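Local atomic coordinates of uncharacterized protein (Arthrobacter sp., PDB entry 3KOP), a protein that is of unknown function but adopts a cyclophilin-like fold, belongs to the DUF3830 family and assembles from six copies. Residues 27-32 with 176-181; 33-38 with 153-158; 72-77 with 126-131; 88-93 with 146-151. All blocks are in the same frame, centred on the assembly; numbering follows the deposited sequence. Where two conformers were deposited one is given.

Contact 1 of 4, residues 27-32 with 176-181; sequences TLEKRG and DETLTF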
# COMPACT_ATOMS: atom_id res chain seq x y z
N THR F 27 -28.89 13.41 -6.81
CA THR F 27 -29.23 14.25 -7.96
C THR F 27 -28.15 15.27 -8.22
O THR F 27 -27.64 15.89 -7.28
CB THR F 27 -30.56 15.03 -7.70
OG1 THR F 27 -31.64 14.11 -7.45
CG2 THR F 27 -30.93 15.92 -8.91
N LEU F 28 -27.83 15.45 -9.50
CA LEU F 28 -27.06 16.56 -9.99
C LEU F 28 -28.04 17.58 -10.55
O LEU F 28 -28.75 17.31 -11.52
CB LEU F 28 -26.06 16.11 -11.07
CG LEU F 28 -24.91 15.25 -10.56
CD1 LEU F 28 -24.20 14.50 -11.71
CD2 LEU F 28 -23.91 16.09 -9.76
N GLU F 29 -28.09 18.75 -9.95
CA GLU F 29 -29.20 19.68 -10.18
C GLU F 29 -29.12 20.38 -11.51
O GLU F 29 -30.14 20.64 -12.12
CB GLU F 29 -29.23 20.77 -9.12
CG GLU F 29 -29.26 20.27 -7.69
CD GLU F 29 -30.63 19.95 -7.19
OE1 GLU F 29 -31.53 19.63 -8.00
OE2 GLU F 29 -30.82 20.02 -5.97
N LYS F 30 -27.91 20.73 -11.94
CA LYS F 30 -27.73 21.47 -13.19
C LYS F 30 -27.85 20.52 -14.36
O LYS F 30 -28.61 20.78 -15.30
CB LYS F 30 -26.37 22.16 -13.21
CG LYS F 30 -26.09 22.99 -14.43
CD LYS F 30 -24.81 23.78 -14.24
CE LYS F 30 -24.40 24.55 -15.51
NZ LYS F 30 -23.38 23.77 -16.28
N ARG F 31 -27.13 19.41 -14.33
CA ARG F 31 -27.32 18.41 -15.39
C ARG F 31 -28.70 17.71 -15.32
O ARG F 31 -29.13 17.10 -16.30
CB ARG F 31 -26.18 17.41 -15.39
CG ARG F 31 -24.83 18.02 -15.81
CD ARG F 31 -23.68 17.18 -15.37
NE ARG F 31 -22.42 17.69 -15.91
CZ ARG F 31 -21.78 18.75 -15.45
NH1 ARG F 31 -22.21 19.42 -14.38
NH2 ARG F 31 -20.65 19.14 -16.04
N GLY F 32 -29.38 17.77 -14.19
CA GLY F 32 -30.70 17.15 -14.06
C GLY F 32 -30.68 15.64 -14.13
O GLY F 32 -31.58 15.04 -14.71
N ASP F 176 -21.29 25.57 -10.99
CA ASP F 176 -22.73 25.74 -10.79
C ASP F 176 -23.44 24.42 -10.66
O ASP F 176 -24.66 24.37 -10.77
CB ASP F 176 -23.34 26.60 -11.91
CG ASP F 176 -22.74 27.99 -11.96
OD1 ASP F 176 -22.50 28.57 -10.86
OD2 ASP F 176 -22.49 28.51 -13.08
N GLU F 177 -22.69 23.35 -10.42
CA GLU F 177 -23.30 22.04 -10.31
C GLU F 177 -23.39 21.74 -8.85
O GLU F 177 -22.45 22.02 -8.10
CB GLU F 177 -22.48 20.97 -11.05
CG GLU F 177 -23.11 19.58 -11.06
CD GLU F 177 -24.54 19.55 -11.60
OE1 GLU F 177 -25.49 19.85 -10.82
OE2 GLU F 177 -24.73 19.18 -12.78
N THR F 178 -24.53 21.18 -8.46
CA THR F 178 -24.84 20.88 -7.06
C THR F 178 -25.20 19.40 -6.95
O THR F 178 -25.95 18.87 -7.78
CB THR F 178 -26.04 21.75 -6.58
OG1 THR F 178 -25.70 23.13 -6.74
CG2 THR F 178 -26.38 21.50 -5.14
N LEU F 179 -24.68 18.75 -5.91
CA LEU F 179 -25.02 17.37 -5.62
C LEU F 179 -25.96 17.30 -4.40
O LEU F 179 -25.62 17.72 -3.28
CB LEU F 179 -23.74 16.57 -5.34
CG LEU F 179 -23.90 15.09 -4.98
CD1 LEU F 179 -24.46 14.26 -6.16
CD2 LEU F 179 -22.55 14.53 -4.47
N THR F 180 -27.13 16.71 -4.62
CA THR F 180 -28.19 16.71 -3.62
C THR F 180 -28.61 15.30 -3.21
O THR F 180 -28.96 14.46 -4.05
CB THR F 180 -29.42 17.49 -4.14
OG1 THR F 180 -29.03 18.85 -4.36
CG2 THR F 180 -30.57 17.46 -3.11
N PHE F 181 -28.54 15.04 -1.90
CA PHE F 181 -29.09 13.83 -1.33
C PHE F 181 -30.45 14.12 -0.68
O PHE F 181 -30.58 15.02 0.15
CB PHE F 181 -28.11 13.23 -0.31
CG PHE F 181 -26.74 12.87 -0.90
CD1 PHE F 181 -25.79 13.85 -1.10
CD2 PHE F 181 -26.40 11.55 -1.17
CE1 PHE F 181 -24.53 13.53 -1.60
CE2 PHE F 181 -25.15 11.22 -1.66
CZ PHE F 181 -24.21 12.22 -1.87
O HOH W 1 -31.69 14.28 -4.68

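Contact 2 of 4, residues 33-38 with 153-158; sequences VTCKAL and ATIVEG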
# COMPACT_ATOMS: atom_id res chain seq x y z
N VAL F 33 -29.69 15.02 -13.50
CA VAL F 33 -29.58 13.57 -13.49
C VAL F 33 -29.73 13.08 -12.07
O VAL F 33 -29.09 13.62 -11.15
CB VAL F 33 -28.21 13.12 -14.07
CG1 VAL F 33 -28.07 11.59 -14.05
CG2 VAL F 33 -28.04 13.67 -15.47
N THR F 34 -30.58 12.07 -11.89
CA THR F 34 -30.85 11.49 -10.58
C THR F 34 -30.68 9.98 -10.62
O THR F 34 -31.05 9.32 -11.59
CB THR F 34 -32.30 11.79 -10.10
OG1 THR F 34 -32.48 13.21 -10.00
CG2 THR F 34 -32.57 11.19 -8.75
N CYS F 35 -30.13 9.43 -9.55
CA CYS F 35 -30.14 7.99 -9.40
C CYS F 35 -30.74 7.69 -8.02
O CYS F 35 -30.90 8.59 -7.19
CB CYS F 35 -28.72 7.43 -9.59
SG CYS F 35 -27.57 7.94 -8.34
N LYS F 36 -31.08 6.43 -7.78
CA LYS F 36 -31.68 6.02 -6.53
C LYS F 36 -30.81 4.96 -5.87
O LYS F 36 -30.32 4.07 -6.54
CB LYS F 36 -33.09 5.45 -6.73
CG LYS F 36 -33.79 5.14 -5.44
CD LYS F 36 -35.12 4.41 -5.60
CE LYS F 36 -36.17 5.29 -6.11
NZ LYS F 36 -37.55 4.66 -5.83
N ALA F 37 -30.67 5.09 -4.56
CA ALA F 37 -29.81 4.23 -3.77
C ALA F 37 -30.58 3.65 -2.60
O ALA F 37 -31.39 4.34 -1.98
CB ALA F 37 -28.59 5.02 -3.27
N LEU F 38 -30.32 2.38 -2.34
CA LEU F 38 -30.81 1.69 -1.19
C LEU F 38 -29.94 2.02 -0.02
O LEU F 38 -28.73 1.88 -0.06
CB LEU F 38 -30.77 0.19 -1.43
CG LEU F 38 -31.02 -0.70 -0.24
CD1 LEU F 38 -32.55 -0.62 0.14
CD2 LEU F 38 -30.58 -2.12 -0.55
N ALA F 153 -24.90 3.24 1.40
CA ALA F 153 -25.93 3.06 0.41
C ALA F 153 -25.35 2.49 -0.86
O ALA F 153 -24.12 2.56 -1.11
CB ALA F 153 -26.66 4.35 0.13
N THR F 154 -26.23 1.88 -1.64
CA THR F 154 -25.83 1.33 -2.91
C THR F 154 -26.84 1.69 -3.99
O THR F 154 -28.06 1.55 -3.82
CB THR F 154 -25.63 -0.19 -2.83
OG1 THR F 154 -24.87 -0.61 -3.97
CG2 THR F 154 -26.97 -0.94 -2.77
N ILE F 155 -26.31 2.24 -5.09
CA ILE F 155 -27.15 2.71 -6.19
C ILE F 155 -27.83 1.52 -6.87
O ILE F 155 -27.17 0.60 -7.34
CB ILE F 155 -26.35 3.60 -7.17
CG1 ILE F 155 -25.86 4.87 -6.43
CG2 ILE F 155 -27.22 4.02 -8.38
CD1 ILE F 155 -24.85 5.68 -7.21
N VAL F 156 -29.16 1.55 -6.90
CA VAL F 156 -29.95 0.49 -7.51
C VAL F 156 -30.68 0.91 -8.80
O VAL F 156 -31.15 0.06 -9.54
CB VAL F 156 -30.98 -0.13 -6.50
CG1 VAL F 156 -30.24 -0.86 -5.38
CG2 VAL F 156 -31.92 0.94 -5.94
N GLU F 157 -30.79 2.20 -9.07
CA GLU F 157 -31.36 2.67 -10.31
C GLU F 157 -30.59 3.87 -10.79
O GLU F 157 -30.27 4.76 -10.00
CB GLU F 157 -32.79 3.16 -10.12
CG GLU F 157 -33.82 2.17 -9.78
CD GLU F 157 -35.19 2.83 -9.60
OE1 GLU F 157 -35.40 3.95 -10.13
OE2 GLU F 157 -36.04 2.24 -8.91
N GLY F 158 -30.36 3.92 -12.10
CA GLY F 158 -29.76 5.07 -12.73
C GLY F 158 -28.24 5.16 -12.66
O GLY F 158 -27.68 6.21 -12.92

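Contact 3 of 4, residues 72-77 with 126-131; sequences YNLVPA and IVDLAV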
# COMPACT_ATOMS: atom_id res chain seq x y z
N TYR F 72 -18.31 14.00 -5.13
CA TYR F 72 -18.70 14.17 -3.74
C TYR F 72 -19.10 15.62 -3.46
O TYR F 72 -18.87 16.51 -4.28
CB TYR F 72 -17.57 13.74 -2.82
CG TYR F 72 -16.34 14.58 -2.94
CD1 TYR F 72 -15.40 14.35 -3.95
CD2 TYR F 72 -16.12 15.67 -2.07
CE1 TYR F 72 -14.27 15.13 -4.06
CE2 TYR F 72 -14.98 16.47 -2.18
CZ TYR F 72 -14.06 16.19 -3.19
OH TYR F 72 -12.94 16.94 -3.34
N ASN F 73 -19.74 15.83 -2.31
CA ASN F 73 -19.94 17.16 -1.80
C ASN F 73 -19.39 17.19 -0.38
O ASN F 73 -19.01 16.14 0.17
CB ASN F 73 -21.42 17.61 -1.92
CG ASN F 73 -22.39 16.87 -0.97
OD1 ASN F 73 -21.98 16.22 -0.02
ND2 ASN F 73 -23.70 16.99 -1.25
N LEU F 74 -19.34 18.39 0.18
CA LEU F 74 -18.85 18.62 1.53
C LEU F 74 -19.87 19.49 2.26
O LEU F 74 -20.23 20.55 1.78
CB LEU F 74 -17.50 19.33 1.50
CG LEU F 74 -16.32 18.65 0.80
CD1 LEU F 74 -15.12 19.59 0.76
CD2 LEU F 74 -15.97 17.31 1.45
N VAL F 75 -20.34 19.03 3.41
CA VAL F 75 -21.34 19.76 4.18
C VAL F 75 -20.91 19.82 5.66
O VAL F 75 -20.16 18.95 6.13
CB VAL F 75 -22.73 19.09 4.07
CG1 VAL F 75 -23.21 19.06 2.56
CG2 VAL F 75 -22.74 17.70 4.71
N PRO F 76 -21.38 20.84 6.39
CA PRO F 76 -21.14 20.84 7.82
C PRO F 76 -21.73 19.59 8.47
O PRO F 76 -22.77 19.08 8.01
CB PRO F 76 -21.88 22.10 8.31
CG PRO F 76 -22.16 22.91 7.09
CD PRO F 76 -22.23 21.97 5.96
N ALA F 77 -21.09 19.12 9.54
CA ALA F 77 -21.63 17.99 10.31
C ALA F 77 -23.10 18.25 10.70
O ALA F 77 -23.48 19.39 11.00
CB ALA F 77 -20.80 17.73 11.53
N ILE F 126 -16.55 18.39 9.22
CA ILE F 126 -17.14 18.40 7.88
C ILE F 126 -17.48 16.95 7.45
O ILE F 126 -16.75 16.00 7.78
CB ILE F 126 -16.14 19.00 6.87
CG1 ILE F 126 -15.65 20.38 7.36
CG2 ILE F 126 -16.73 19.04 5.46
CD1 ILE F 126 -16.70 21.23 7.95
N VAL F 127 -18.59 16.79 6.74
CA VAL F 127 -18.95 15.48 6.18
C VAL F 127 -18.77 15.52 4.66
O VAL F 127 -19.17 16.49 3.99
CB VAL F 127 -20.38 15.08 6.62
CG1 VAL F 127 -20.84 13.76 5.92
CG2 VAL F 127 -20.41 14.90 8.16
N ASP F 128 -18.10 14.48 4.16
CA ASP F 128 -17.91 14.20 2.73
C ASP F 128 -18.89 13.10 2.39
O ASP F 128 -18.81 12.01 2.94
CB ASP F 128 -16.47 13.76 2.51
CG ASP F 128 -16.13 13.44 1.09
OD1 ASP F 128 -16.98 12.92 0.30
OD2 ASP F 128 -14.93 13.65 0.75
N LEU F 129 -19.84 13.40 1.50
CA LEU F 129 -20.77 12.42 0.96
C LEU F 129 -20.39 12.16 -0.48
O LEU F 129 -20.37 13.08 -1.30
CB LEU F 129 -22.22 12.91 1.06
CG LEU F 129 -22.70 13.17 2.50
CD1 LEU F 129 -24.10 13.92 2.53
CD2 LEU F 129 -22.74 11.88 3.30
N ALA F 130 -20.06 10.90 -0.76
CA ALA F 130 -19.41 10.51 -2.01
C ALA F 130 -20.15 9.41 -2.74
O ALA F 130 -20.71 8.49 -2.13
CB ALA F 130 -17.92 10.10 -1.76
N VAL F 131 -20.10 9.50 -4.06
CA VAL F 131 -20.66 8.53 -4.97
C VAL F 131 -19.52 7.98 -5.83
O VAL F 131 -18.78 8.73 -6.45
CB VAL F 131 -21.71 9.18 -5.88
CG1 VAL F 131 -22.13 8.25 -7.03
CG2 VAL F 131 -22.93 9.58 -5.05

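Contact 4 of 4, residues 88-93 with 146-151; sequences TTVTPI and WVPGNV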
# COMPACT_ATOMS: atom_id res chain seq x y z
N THR F 88 -16.76 -0.01 6.57
CA THR F 88 -15.80 0.78 5.84
C THR F 88 -15.17 0.03 4.67
O THR F 88 -15.08 -1.24 4.64
CB THR F 88 -14.71 1.33 6.77
OG1 THR F 88 -13.91 0.26 7.24
CG2 THR F 88 -15.35 2.04 8.03
N THR F 89 -14.75 0.82 3.70
CA THR F 89 -13.94 0.36 2.60
C THR F 89 -12.78 1.32 2.30
O THR F 89 -12.86 2.55 2.55
CB THR F 89 -14.81 0.17 1.32
OG1 THR F 89 -14.06 -0.53 0.31
CG2 THR F 89 -15.27 1.53 0.80
N VAL F 90 -11.68 0.76 1.80
CA VAL F 90 -10.70 1.58 1.08
C VAL F 90 -10.64 1.24 -0.40
O VAL F 90 -9.81 1.78 -1.13
CB VAL F 90 -9.30 1.55 1.70
CG1 VAL F 90 -9.36 2.30 3.09
CG2 VAL F 90 -8.75 0.10 1.82
N THR F 91 -11.53 0.33 -0.82
CA THR F 91 -11.66 -0.14 -2.17
C THR F 91 -13.12 0.03 -2.60
O THR F 91 -13.80 -0.95 -2.83
CB THR F 91 -11.23 -1.64 -2.31
OG1 THR F 91 -11.96 -2.46 -1.39
CG2 THR F 91 -9.73 -1.82 -2.04
N PRO F 92 -13.59 1.30 -2.72
CA PRO F 92 -14.96 1.47 -3.12
C PRO F 92 -15.25 0.99 -4.54
O PRO F 92 -14.38 1.07 -5.44
CB PRO F 92 -15.19 2.97 -2.98
CG PRO F 92 -13.85 3.58 -3.16
CD PRO F 92 -12.88 2.58 -2.65
N ILE F 93 -16.47 0.52 -4.75
CA ILE F 93 -16.88 -0.11 -6.00
C ILE F 93 -18.03 0.63 -6.66
O ILE F 93 -18.66 1.49 -6.02
CB ILE F 93 -17.25 -1.57 -5.76
CG1 ILE F 93 -18.59 -1.68 -5.04
CG2 ILE F 93 -16.14 -2.26 -4.99
CD1 ILE F 93 -19.08 -3.17 -4.88
N TRP F 146 -4.27 5.89 4.00
CA TRP F 146 -5.60 5.35 3.80
C TRP F 146 -6.67 6.24 4.43
O TRP F 146 -6.49 6.75 5.53
CB TRP F 146 -5.69 3.92 4.37
CG TRP F 146 -4.80 2.92 3.70
CD1 TRP F 146 -3.66 2.36 4.23
CD2 TRP F 146 -4.98 2.31 2.41
NE1 TRP F 146 -3.12 1.47 3.34
CE2 TRP F 146 -3.88 1.44 2.20
CE3 TRP F 146 -5.92 2.46 1.39
CZ2 TRP F 146 -3.76 0.66 1.06
CZ3 TRP F 146 -5.80 1.68 0.24
CH2 TRP F 146 -4.72 0.79 0.08
N VAL F 147 -7.76 6.45 3.70
CA VAL F 147 -8.90 7.26 4.12
C VAL F 147 -10.19 6.42 3.99
O VAL F 147 -10.93 6.57 3.02
CB VAL F 147 -9.04 8.50 3.21
CG1 VAL F 147 -10.13 9.44 3.74
CG2 VAL F 147 -7.68 9.22 3.05
N PRO F 148 -10.45 5.51 4.93
CA PRO F 148 -11.63 4.69 4.78
C PRO F 148 -12.94 5.47 4.79
O PRO F 148 -13.07 6.46 5.53
CB PRO F 148 -11.55 3.71 5.96
CG PRO F 148 -10.17 3.88 6.59
CD PRO F 148 -9.70 5.24 6.18
N GLY F 149 -13.88 5.04 3.96
CA GLY F 149 -15.21 5.61 3.91
C GLY F 149 -16.24 4.61 4.42
O GLY F 149 -16.14 3.41 4.15
N ASN F 150 -17.25 5.11 5.15
CA ASN F 150 -18.40 4.25 5.55
C ASN F 150 -19.30 4.04 4.34
O ASN F 150 -19.83 5.02 3.78
CB ASN F 150 -19.27 4.89 6.65
CG ASN F 150 -18.60 4.99 8.01
OD1 ASN F 150 -17.43 4.63 8.17
ND2 ASN F 150 -19.36 5.42 9.02
N VAL F 151 -19.49 2.80 3.91
CA VAL F 151 -20.37 2.51 2.77
C VAL F 151 -21.79 2.37 3.34
O VAL F 151 -22.08 1.42 4.09
CB VAL F 151 -19.99 1.19 2.02
CG1 VAL F 151 -21.03 0.88 0.90
CG2 VAL F 151 -18.56 1.25 1.45

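Contact 1 of 4, residues 27-32 with 176-181
Glu177 reaches across to the turn after strand 23-28 and binds its backbone. Its CG stands anti to the backbone N (chi1 -176°), and the chain then bends at chi2, which brings the carboxylate to the backbone N-H groups of Lys30 and Arg31. CB lies 3.7 Å from Arg31 NH1. The Glu177 and Leu28 side chains cross at about a right angle, with Glu177 CG 3.8 Å from Leu28 CD2. Glu177 CD lies 3.6 Å from Lys30 CB. At the tip, OE1 accepts from Lys30 N at 2.8 Å, on the syn side, 22° out of the carboxylate plane. Its anti lone pair takes Thr178 N, the next residue of its own segment. OE2 uses its syn lone pair for Arg31 N at 2.9 Å. On its anti side it receives Arg31 NH1 at 3.0 Å, a salt bridge with the oxygen close to the guanidinium plane. Four N-H groups hold this buried carboxylate, which probably helps it stay ionised. Asp168 and Gly173 O bind the rest of the guanidinium.

Glu29 OE2 accepts from Thr180 OG1 at 2.7 Å, met from above its carboxylate plane. That hydroxyl is also bonded to Ser58. On the other sheet face, Leu28 CD2 meets Leu179 CD1 at 4.1 Å, and helix 159-172 packs on Leu28. A water joins Thr27 OG1 to Thr180 O, and the same hydroxyl is hydrogen-bonded to Thr34.

Thr27 with Thr180 is a hydrogen-bonded antiparallel pair and Leu28 with Leu179 a non-hydrogen-bonded one. This is a strand pair of the cyclophilin-like fold whose hairpin turn is pinned by a buried glutamate.

Contact 2 of 4, residues 33-38 with 153-158
Lys36 O is gripped by two backbone N-H groups in succession. Val156 N donates to Lys36 O at 2.8 Å. Glu157 N donates to the same Lys36 O at 3.2 Å. The first donor lies in the carbonyl plane, while the second is tilted 19° from it. Lys36 N completes the set by donating to Glu157 O. Beyond this point Leu38 and Thr154 form a regular hydrogen-bonded pair, with bonds in both directions.

The extra residue shifts the register by one and brings Ala37 close to Ile155, their CA atoms 3.9 Å apart. Ala37 CB meets Ala153 CB at 4.0 Å, and CG1 of Ile155 comes near the same methyl. Cys35 SG sits between the backbone N and the carbonyl carbon (chi1 65°), from where it touches Ile155 CD1 at 3.7 Å. Met162 of helix 159-172 packs on Cys35, and Val97 of the neighbouring strand on Ile155.

The other face is more open. The Lys36 and Glu157 side chains run alongside each other and point the same way. Their charged ends, NZ and OE2, are 4.2 Å apart, too far for a salt bridge. Lys36 also makes a cation-pi contact with Tyr23. Leu38 CB rests against Val156 CG1 at 4.1 Å.

Gly158, with positive phi, ends the segment at the N-cap position of helix 159-172. The strand axes stand 130° apart. Val156 and Glu157 both facing Lys36 is a classic beta bulge, here at the point where strand 145-157 gives way to a helix packed on the curled sheet.

Contact 3 of 4, residues 72-77 with 126-131
Leu74 and Tyr72 both lean on the side chain of Asp128 on one face of this antiparallel pair. Leu74 CD2 packs on Asp128 CB at 3.7 Å. Tyr72 CG lies between its backbone N and carbonyl carbon (chi1 65°), which sets the ring beside the carboxylate. The carboxylate lies obliquely by that ring, their planes 29° apart, and OD2 comes within 3.7 Å of Tyr72 CD2. Tyr72 CB is 3.3 Å from Asp128 OD1. Ala130, directly across from Tyr72, sets its methyl against Tyr72 CB. The Tyr72 ring also meets that of Phe62 and packs on Trp170 of a second subunit.

Nearer the other end, CG2 of Ile126 fills the corner formed by Leu74 CB, at 4.0 Å, and the carbonyl of Val75.

The opposite face is filled by Val75, Val127, Asn73 and Leu129. Val75 CG2 meets Val127 CB at 4.0 Å, the two side chains crossing at a slant. Asn73 and Leu129 lie side by side and point the same way, with Asn73 OD1 3.5 Å from Leu129 CB. The amide ND2 is bonded to the carbonyl of Leu179, so Asn73 also ties this pair to strand 178-183.

Four backbone bonds join the strands. The shortest, Val127 N to Val75 O at 2.7 Å, is also nearly straight, with 174° at the hydrogen.

Asn73 OD1 and Asp128 OD1 are buried here with no polar partner in the model. Their mostly carbon surroundings probably carry a desolvation cost, and would probably disfavour charge on the aspartate.

Contact 4 of 4, residues 88-93 with 146-151
Thr89 and Gly149 form an antiparallel hydrogen-bonded pair, with two N-H...O bonds of 3.0 Å, Thr89 N to Gly149 O and Gly149 N to Thr89 O. Thr88 and Asn150 form the adjoining non-hydrogen-bonded pair. Thr88 CG2 touches Asn150 OD1 at 3.3 Å, the two side chains meeting at a slant. The Asn150 amide is held outside the pair, OD1 by Glu86 N and ND2 by Gly84 O and Thr47. Thr88 OG1 is bonded to the carbonyl of Asp143 of a third subunit.

On the opposite face, Thr89 CG2 presses on Val151 CG2 at 3.4 Å, tighter than usual for two methyls. Thr89 OG1, anti to the backbone N (chi1 -169°), points instead toward the start of the following loop. There it accepts from Thr91 N at 2.9 Å, closing an ST turn. The same hydroxyl is bonded to Asn136 of a fourth subunit.

Val90 packs between Trp146 and Pro148. Its CB and CG2 approach the six-membered part of the indole, with CB 3.5 Å from Trp146 CE3, and the two side chains cross at about a right angle. Its CG1 branch turns to the proline and meets Pro148 CB at 3.9 Å. The indole in turn meets Trp146 of both the third and the fifth subunits, with ring planes at about 70°.

This is a short strand, 88-89, paired in this chain with the long strand 145-157 and ended by an ST turn. It lies at the subunit interfaces of the six-chain assembly, where three copies of Trp146 come together.

All four contacts are antiparallel strand pairs of one curled sheet. Contact 4 is the most buried, and other subunits complete it. Contacts 1 and 2 are partly exposed and no other chain touches them. Contact 3 lies between these extremes, with one residue at a subunit boundary. Contacts 1 and 2 adjoin through the hairpin of strands 23-28 and 33-39, and helix 159-172 packs on both. Contacts 2 and 4 use distant parts of strand 145-157, their centres about 18 Å apart. Contact 1 adds a carboxylate bound by backbone N-H groups and a salt bridge, contact 2 a backbone irregularity, contact 3 mixed packing and contact 4 threonines and apolar groups. Phe181 of contact 1 packs on Leu129 of contact 3.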